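Local coordinates for protein prolyl-tRNA synthetase (Giardia lamblia ATCC 50803, PDB 3IAL) that probably attaches L-proline to tRNA(Pro), spending ATP and passing through a prolyl-adenylate intermediate, at residues V380-R383 against D384-K387; H285-G289 against G290-P294; N326-A329 against D330-S334. All coordinates share one frame; numbering follows the deposited sequence.

Interaction 1: V380-R383 against D384-K387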
loop_
_atom_site.group_PDB
_atom_site.type_symbol
_atom_site.label_atom_id
_atom_site.label_comp_id
_atom_site.label_asym_id
_atom_site.label_seq_id
_atom_site.Cartn_x
_atom_site.Cartn_y
_atom_site.Cartn_z
ATOM N N VAL B 380 -24.705 -23.878 -7.004
ATOM C CA VAL B 380 -23.767 -22.798 -7.258
ATOM C C VAL B 380 -24.426 -21.774 -8.182
ATOM O O VAL B 380 -24.864 -22.111 -9.276
ATOM C CB VAL B 380 -22.459 -23.326 -7.892
ATOM C CG1 VAL B 380 -21.475 -22.194 -8.114
ATOM C CG2 VAL B 380 -21.834 -24.403 -7.013
ATOM N N VAL B 381 -24.489 -20.524 -7.727
ATOM C CA VAL B 381 -25.218 -19.465 -8.422
ATOM C C VAL B 381 -24.288 -18.277 -8.662
ATOM O O VAL B 381 -23.853 -17.648 -7.702
ATOM C CB VAL B 381 -26.430 -18.998 -7.586
ATOM C CG1 VAL B 381 -27.237 -17.926 -8.336
ATOM C CG2 VAL B 381 -27.325 -20.198 -7.209
ATOM N N PRO B 382 -23.954 -17.985 -9.936
ATOM C CA PRO B 382 -23.161 -16.789 -10.220
ATOM C C PRO B 382 -24.008 -15.523 -10.128
ATOM O O PRO B 382 -25.216 -15.570 -10.356
ATOM C CB PRO B 382 -22.663 -17.004 -11.664
ATOM C CG PRO B 382 -23.117 -18.360 -12.067
ATOM C CD PRO B 382 -24.230 -18.752 -11.159
ATOM N N ARG B 383 -23.361 -14.410 -9.815
ATOM C CA ARG B 383 -24.046 -13.157 -9.498
ATOM C C ARG B 383 -24.732 -12.487 -10.696
ATOM O O ARG B 383 -25.787 -11.883 -10.540
ATOM C CB ARG B 383 -23.042 -12.177 -8.857
ATOM C CG ARG B 383 -23.560 -10.777 -8.602
ATOM C CD ARG B 383 -24.779 -10.753 -7.684
ATOM N NE ARG B 383 -25.234 -9.386 -7.480
ATOM C CZ ARG B 383 -26.028 -8.705 -8.309
ATOM N NH1 ARG B 383 -26.505 -9.256 -9.428
ATOM N NH2 ARG B 383 -26.351 -7.451 -8.009
ATOM N N ASP B 384 -24.126 -12.572 -11.878
ATOM C CA ASP B 384 -24.622 -11.829 -13.041
ATOM C C ASP B 384 -25.882 -12.419 -13.673
ATOM O O ASP B 384 -26.667 -11.681 -14.262
ATOM C CB ASP B 384 -23.536 -11.691 -14.104
ATOM C CG ASP B 384 -23.108 -13.031 -14.685
ATOM O OD1 ASP B 384 -23.080 -14.028 -13.928
ATOM O OD2 ASP B 384 -22.803 -13.080 -15.898
ATOM N N VAL B 385 -26.061 -13.733 -13.562
ATOM C CA VAL B 385 -27.223 -14.417 -14.158
ATOM C C VAL B 385 -28.259 -14.817 -13.112
ATOM O O VAL B 385 -29.452 -14.910 -13.418
ATOM C CB VAL B 385 -26.812 -15.683 -14.957
ATOM C CG1 VAL B 385 -26.128 -15.291 -16.258
ATOM C CG2 VAL B 385 -25.923 -16.603 -14.116
ATOM N N GLY B 386 -27.793 -15.087 -11.895
ATOM C CA GLY B 386 -28.675 -15.283 -10.752
ATOM C C GLY B 386 -29.340 -16.646 -10.644
ATOM O O GLY B 386 -28.918 -17.627 -11.273
ATOM N N LYS B 387 -30.395 -16.679 -9.833
ATOM C CA LYS B 387 -31.105 -17.905 -9.452
ATOM C C LYS B 387 -31.628 -18.694 -10.655
ATOM O O LYS B 387 -31.613 -19.928 -10.644
ATOM C CB LYS B 387 -32.286 -17.550 -8.527
ATOM C CG LYS B 387 -32.565 -18.560 -7.416
ATOM C CD LYS B 387 -34.014 -18.479 -6.907
ATOM C CE LYS B 387 -34.379 -17.095 -6.344
ATOM N NZ LYS B 387 -33.586 -16.710 -5.138
#

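Interaction 2: H285-G289 against G290-P294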
loop_
_atom_site.group_PDB
_atom_site.type_symbol
_atom_site.label_atom_id
_atom_site.label_comp_id
_atom_site.label_asym_id
_atom_site.label_seq_id
_atom_site.Cartn_x
_atom_site.Cartn_y
_atom_site.Cartn_z
ATOM N N HIS B 285 -20.540 -2.814 -14.614
ATOM C CA HIS B 285 -21.027 -4.158 -14.319
ATOM C C HIS B 285 -22.258 -4.180 -13.421
ATOM O O HIS B 285 -22.966 -5.166 -13.399
ATOM C CB HIS B 285 -19.917 -4.991 -13.669
ATOM C CG HIS B 285 -18.706 -5.135 -14.531
ATOM N ND1 HIS B 285 -18.780 -5.584 -15.834
ATOM C CD2 HIS B 285 -17.396 -4.901 -14.285
ATOM C CE1 HIS B 285 -17.568 -5.617 -16.350
ATOM N NE2 HIS B 285 -16.711 -5.201 -15.434
ATOM N N GLY B 286 -22.491 -3.111 -12.663
ATOM C CA GLY B 286 -23.630 -3.046 -11.746
ATOM C C GLY B 286 -24.977 -3.310 -12.417
ATOM O O GLY B 286 -25.134 -3.103 -13.619
ATOM N N ASP B 287 -25.937 -3.794 -11.634
ATOM C CA ASP B 287 -27.305 -4.009 -12.116
ATOM C C ASP B 287 -28.295 -3.581 -11.036
ATOM O O ASP B 287 -27.900 -2.956 -10.043
ATOM C CB ASP B 287 -27.526 -5.477 -12.542
ATOM C CG ASP B 287 -27.504 -6.447 -11.367
ATOM O OD1 ASP B 287 -27.586 -5.998 -10.209
ATOM O OD2 ASP B 287 -27.374 -7.668 -11.602
ATOM N N SER B 288 -29.570 -3.914 -11.245
ATOM C CA SER B 288 -30.671 -3.519 -10.358
ATOM C C SER B 288 -30.543 -4.007 -8.918
ATOM O O SER B 288 -31.107 -3.399 -8.012
ATOM C CB SER B 288 -32.011 -4.024 -10.918
ATOM O OG SER B 288 -32.112 -5.438 -10.779
ATOM N N GLY B 289 -29.826 -5.111 -8.708
ATOM C CA GLY B 289 -29.616 -5.648 -7.363
ATOM C C GLY B 289 -28.426 -5.029 -6.641
ATOM O O GLY B 289 -28.163 -5.350 -5.477
ATOM N N GLY B 290 -27.685 -4.163 -7.333
ATOM C CA GLY B 290 -26.489 -3.531 -6.768
ATOM C C GLY B 290 -25.228 -3.910 -7.521
ATOM O O GLY B 290 -25.209 -3.887 -8.754
ATOM N N LEU B 291 -24.181 -4.267 -6.775
ATOM C CA LEU B 291 -22.873 -4.509 -7.345
ATOM C C LEU B 291 -22.784 -5.888 -7.981
ATOM O O LEU B 291 -23.498 -6.806 -7.597
ATOM C CB LEU B 291 -21.773 -4.390 -6.274
ATOM C CG LEU B 291 -21.651 -3.060 -5.524
ATOM C CD1 LEU B 291 -20.593 -3.152 -4.441
ATOM C CD2 LEU B 291 -21.352 -1.915 -6.476
ATOM N N VAL B 292 -21.891 -5.994 -8.958
ATOM C CA VAL B 292 -21.526 -7.238 -9.615
ATOM C C VAL B 292 -20.004 -7.141 -9.809
ATOM O O VAL B 292 -19.541 -6.508 -10.741
ATOM C CB VAL B 292 -22.239 -7.360 -10.984
ATOM C CG1 VAL B 292 -21.726 -8.553 -11.777
ATOM C CG2 VAL B 292 -23.775 -7.425 -10.798
ATOM N N LEU B 293 -19.239 -7.766 -8.919
ATOM C CA LEU B 293 -17.795 -7.533 -8.834
ATOM C C LEU B 293 -16.974 -8.541 -9.638
ATOM O O LEU B 293 -17.148 -9.745 -9.479
ATOM C CB LEU B 293 -17.338 -7.587 -7.369
ATOM C CG LEU B 293 -18.018 -6.606 -6.416
ATOM C CD1 LEU B 293 -17.589 -6.894 -4.978
ATOM C CD2 LEU B 293 -17.699 -5.162 -6.801
ATOM N N PRO B 294 -16.057 -8.048 -10.483
ATOM C CA PRO B 294 -15.030 -8.932 -11.018
ATOM C C PRO B 294 -14.221 -9.564 -9.874
ATOM O O PRO B 294 -14.066 -8.929 -8.818
ATOM C CB PRO B 294 -14.157 -7.994 -11.842
ATOM C CG PRO B 294 -15.030 -6.834 -12.171
ATOM C CD PRO B 294 -15.917 -6.670 -10.985
#

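Interaction 3: N326-A329 against D330-S334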
loop_
_atom_site.group_PDB
_atom_site.type_symbol
_atom_site.label_atom_id
_atom_site.label_comp_id
_atom_site.label_asym_id
_atom_site.label_seq_id
_atom_site.Cartn_x
_atom_site.Cartn_y
_atom_site.Cartn_z
ATOM N N ASN B 326 -17.488 -26.594 5.658
ATOM C CA ASN B 326 -16.107 -26.290 6.053
ATOM C C ASN B 326 -15.064 -26.951 5.147
ATOM O O ASN B 326 -14.074 -26.323 4.788
ATOM C CB ASN B 326 -15.855 -26.683 7.518
ATOM C CG ASN B 326 -16.607 -25.796 8.508
ATOM O OD1 ASN B 326 -16.817 -24.615 8.266
ATOM N ND2 ASN B 326 -17.004 -26.373 9.638
ATOM N N GLU B 327 -15.292 -28.209 4.779
ATOM C CA GLU B 327 -14.399 -28.916 3.857
ATOM C C GLU B 327 -14.391 -28.285 2.464
ATOM O O GLU B 327 -13.361 -28.289 1.787
ATOM C CB GLU B 327 -14.786 -30.392 3.732
ATOM C CG GLU B 327 -14.616 -31.211 5.004
ATOM C CD GLU B 327 -15.129 -32.632 4.844
ATOM O OE1 GLU B 327 -14.878 -33.236 3.777
ATOM O OE2 GLU B 327 -15.787 -33.143 5.777
ATOM N N ILE B 328 -15.545 -27.774 2.029
ATOM C CA ILE B 328 -15.623 -27.006 0.789
ATOM C C ILE B 328 -14.840 -25.698 0.944
ATOM O O ILE B 328 -13.989 -25.380 0.116
ATOM C CB ILE B 328 -17.080 -26.704 0.386
ATOM C CG1 ILE B 328 -17.792 -27.993 -0.044
ATOM C CG2 ILE B 328 -17.132 -25.700 -0.749
ATOM C CD1 ILE B 328 -19.236 -27.778 -0.482
ATOM N N ALA B 329 -15.113 -24.960 2.018
ATOM C CA ALA B 329 -14.402 -23.708 2.275
ATOM C C ALA B 329 -12.878 -23.907 2.323
ATOM O O ALA B 329 -12.137 -23.135 1.716
ATOM C CB ALA B 329 -14.906 -23.056 3.560
ATOM N N ASP B 330 -12.424 -24.943 3.026
ATOM C CA ASP B 330 -10.991 -25.200 3.198
ATOM C C ASP B 330 -10.296 -25.539 1.878
ATOM O O ASP B 330 -9.200 -25.060 1.620
ATOM C CB ASP B 330 -10.743 -26.311 4.232
ATOM C CG ASP B 330 -11.063 -25.874 5.664
ATOM O OD1 ASP B 330 -11.024 -24.659 5.953
ATOM O OD2 ASP B 330 -11.349 -26.757 6.509
ATOM N N THR B 331 -10.938 -26.364 1.053
ATOM C CA THR B 331 -10.440 -26.662 -0.292
ATOM C C THR B 331 -10.354 -25.393 -1.162
ATOM O O THR B 331 -9.312 -25.112 -1.761
ATOM C CB THR B 331 -11.334 -27.708 -0.982
ATOM O OG1 THR B 331 -11.249 -28.943 -0.265
ATOM C CG2 THR B 331 -10.907 -27.939 -2.429
ATOM N N LEU B 332 -11.441 -24.625 -1.218
ATOM C CA LEU B 332 -11.461 -23.384 -2.008
ATOM C C LEU B 332 -10.402 -22.361 -1.549
ATOM O O LEU B 332 -9.818 -21.664 -2.379
ATOM C CB LEU B 332 -12.850 -22.740 -1.992
ATOM C CG LEU B 332 -14.024 -23.555 -2.541
ATOM C CD1 LEU B 332 -15.267 -22.677 -2.575
ATOM C CD2 LEU B 332 -13.734 -24.146 -3.920
ATOM N N LYS B 333 -10.148 -22.280 -0.245
ATOM C CA LYS B 333 -9.137 -21.351 0.273
ATOM C C LYS B 333 -7.711 -21.884 0.082
ATOM O O LYS B 333 -6.863 -21.220 -0.526
ATOM C CB LYS B 333 -9.383 -21.036 1.753
ATOM C CG LYS B 333 -10.583 -20.128 1.998
ATOM C CD LYS B 333 -10.648 -19.636 3.442
ATOM C CE LYS B 333 -11.056 -20.741 4.396
ATOM N NZ LYS B 333 -11.356 -20.206 5.756
ATOM N N SER B 334 -7.465 -23.092 0.584
ATOM C CA SER B 334 -6.112 -23.645 0.650
ATOM C C SER B 334 -5.540 -24.048 -0.710
ATOM O O SER B 334 -4.375 -23.770 -0.995
ATOM C CB SER B 334 -6.078 -24.838 1.608
ATOM O OG SER B 334 -6.696 -24.496 2.836
#

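Interaction 1: V380-R383 against D384-K387
Gly-386 N donates to Pro-382 O over 3.0 Å, an i+4 to i bond that closes an alpha-turn as the chain leaves strand 377-382. The N-H...O angle of 146° marks a bent bond. Arg-383, Asp-384 and Val-385 all take helical backbone angles, giving a single helical turn. Gly-386 ends it at phi 79°, a positive value suited to glycine.

Two apolar side chains pack against the turn. Val-381 turns its CG1 branch anti to its own backbone N (chi1 -178°), and that methyl meets the peptide after Gly-386, 3.4 Å from Gly-386 C and 3.7 Å from Lys-387 N. On the Pro-382 ring, CG lies 3.9 Å from Val-385 CG2, the two side chains crossing obliquely. Asp-384 OD1 passes 3.8 Å from Pro-382 CB, a contact of packing; the carboxylate finds its charge partner in Arg-427. The Arg-383 side chain, extended at chi1 and bent at chi2, carries NE to the backbone oxygen of Glu-358.

The turn thus starts the connection between two antiparallel strands of the anticodon-binding domain. Val-380 still pairs with Arg-391 of strand 391-394, and Val-381 with Arg-365 of strand 364-369, while helix 416-438 packs on Pro-382, Arg-383 and Asp-384 through Glu-420, Tyr-424 and Arg-427.

Interaction 2: H285-G289 against G290-P294
A type I beta turn from Asp-287 to Gly-290, combined with an Asx turn, reverses the chain just after helix 276-285, consistent with the helical part of class II motif 3. Asp-287 and Gly-290 form one antiparallel hydrogen-bonded pair. Asp-287 N meets Gly-290 O at 3.0 Å and 163°, almost straight, and Gly-290 N donates in return to Asp-287 O. Inside the turn, Gly-289 N donates to Asp-287 OD1 at 2.8 Å, standing above the plane of the carboxylate. The carboxylate is brought over the turn because Asp-287 CG sits between backbone N and carbonyl carbon (chi1 68°). Gly-290, at phi 117°, takes a backbone conformation suited to glycine.

Beyond the turn, Val-292 faces back onto the helix end: its CB is 3.3 Å from His-285 O, and its CG2 lies 3.7 Å from Asp-287 OD2, the side chains crossing at about a right angle. His-285 CB approaches Val-292 O at 3.3 Å, and the imidazole CD2 meets Pro-294 CG at 3.7 Å. NE2 of the same ring is hydrogen-bonded to the backbone oxygen of Leu-202.

With OD1 committed to the turn and OD2 in a salt bridge with Arg-383, both oxygens of Asp-287 have partners. The bond to Gly-289 N probably restrains the carboxylate, although the donor lies well out of its plane, and the nearby guanidinium probably stabilises its negative charge in a contact that is buried overall, though Asp-287 is itself partly exposed.

Interaction 3: N326-A329 against D330-S334
Ile-328 and Leu-332, one helical turn apart, lie side by side and point the same way, with Ile-328 CG2 4.0 Å from Leu-332 CD1. Ile-328 contributes the CG2 branch because that methyl is anti to its backbone N, while Leu-332 has its CG anti to the carbonyl carbon (chi1 -60°). The latter torsion lays Leu-332 CG 3.2 Å from Ile-328 O, against the carbonyl that accepts the hydrogen bond from Leu-332 N.

Thr-331 turns a polar atom back along the helix: OG1 lies 3.0 Å from Glu-327 O and donates to it nearly along the C=O axis. Thr-331 N also donates to that oxygen, so two donors share one acceptor. Asp-330 folds back in the same sense, but its OD2 comes to 3.3 Å from Asn-326 O and both are acceptors; the bond there is made by Asp-330 N, at 2.8 Å. Along the flank, the aliphatic part of Lys-333 rests on the Ala-329 carbonyl, with CG 3.4 Å from Ala-329 O.

Buried Ile-328, Ala-329 and Leu-332 share one face, touching Ile-304, Val-340, Ile-366 and Val-368 of the sheet, whereas Asn-326, Glu-327, Asp-330 and Lys-333 are exposed. This is the amphipathic pattern of a helix packed on a sheet, here the helix of the beta-alpha-beta unit 302-307, 315-334 and 340-342 in the anticodon-binding domain.

Interactions 1 and 2 are turns that meet, their centres about 11 Å apart. The salt bridge between Arg-383 and Asp-287 ties the loop after strand 377-382 to the turn after helix 276-285; helix 416-438 packs on both. Interaction 3 belongs to the same domain as interaction 1 but does not touch it, the nearest atoms being about 8 Å apart. Interaction 2 is buried and is built round glycines and the Asp-287 carboxylate. Interactions 1 and 3 are partly buried: the first joins an alpha-turn to small apolar contacts, whereas 326-334 repeats regular helical bonding, with an apolar sheet face and a polar surface.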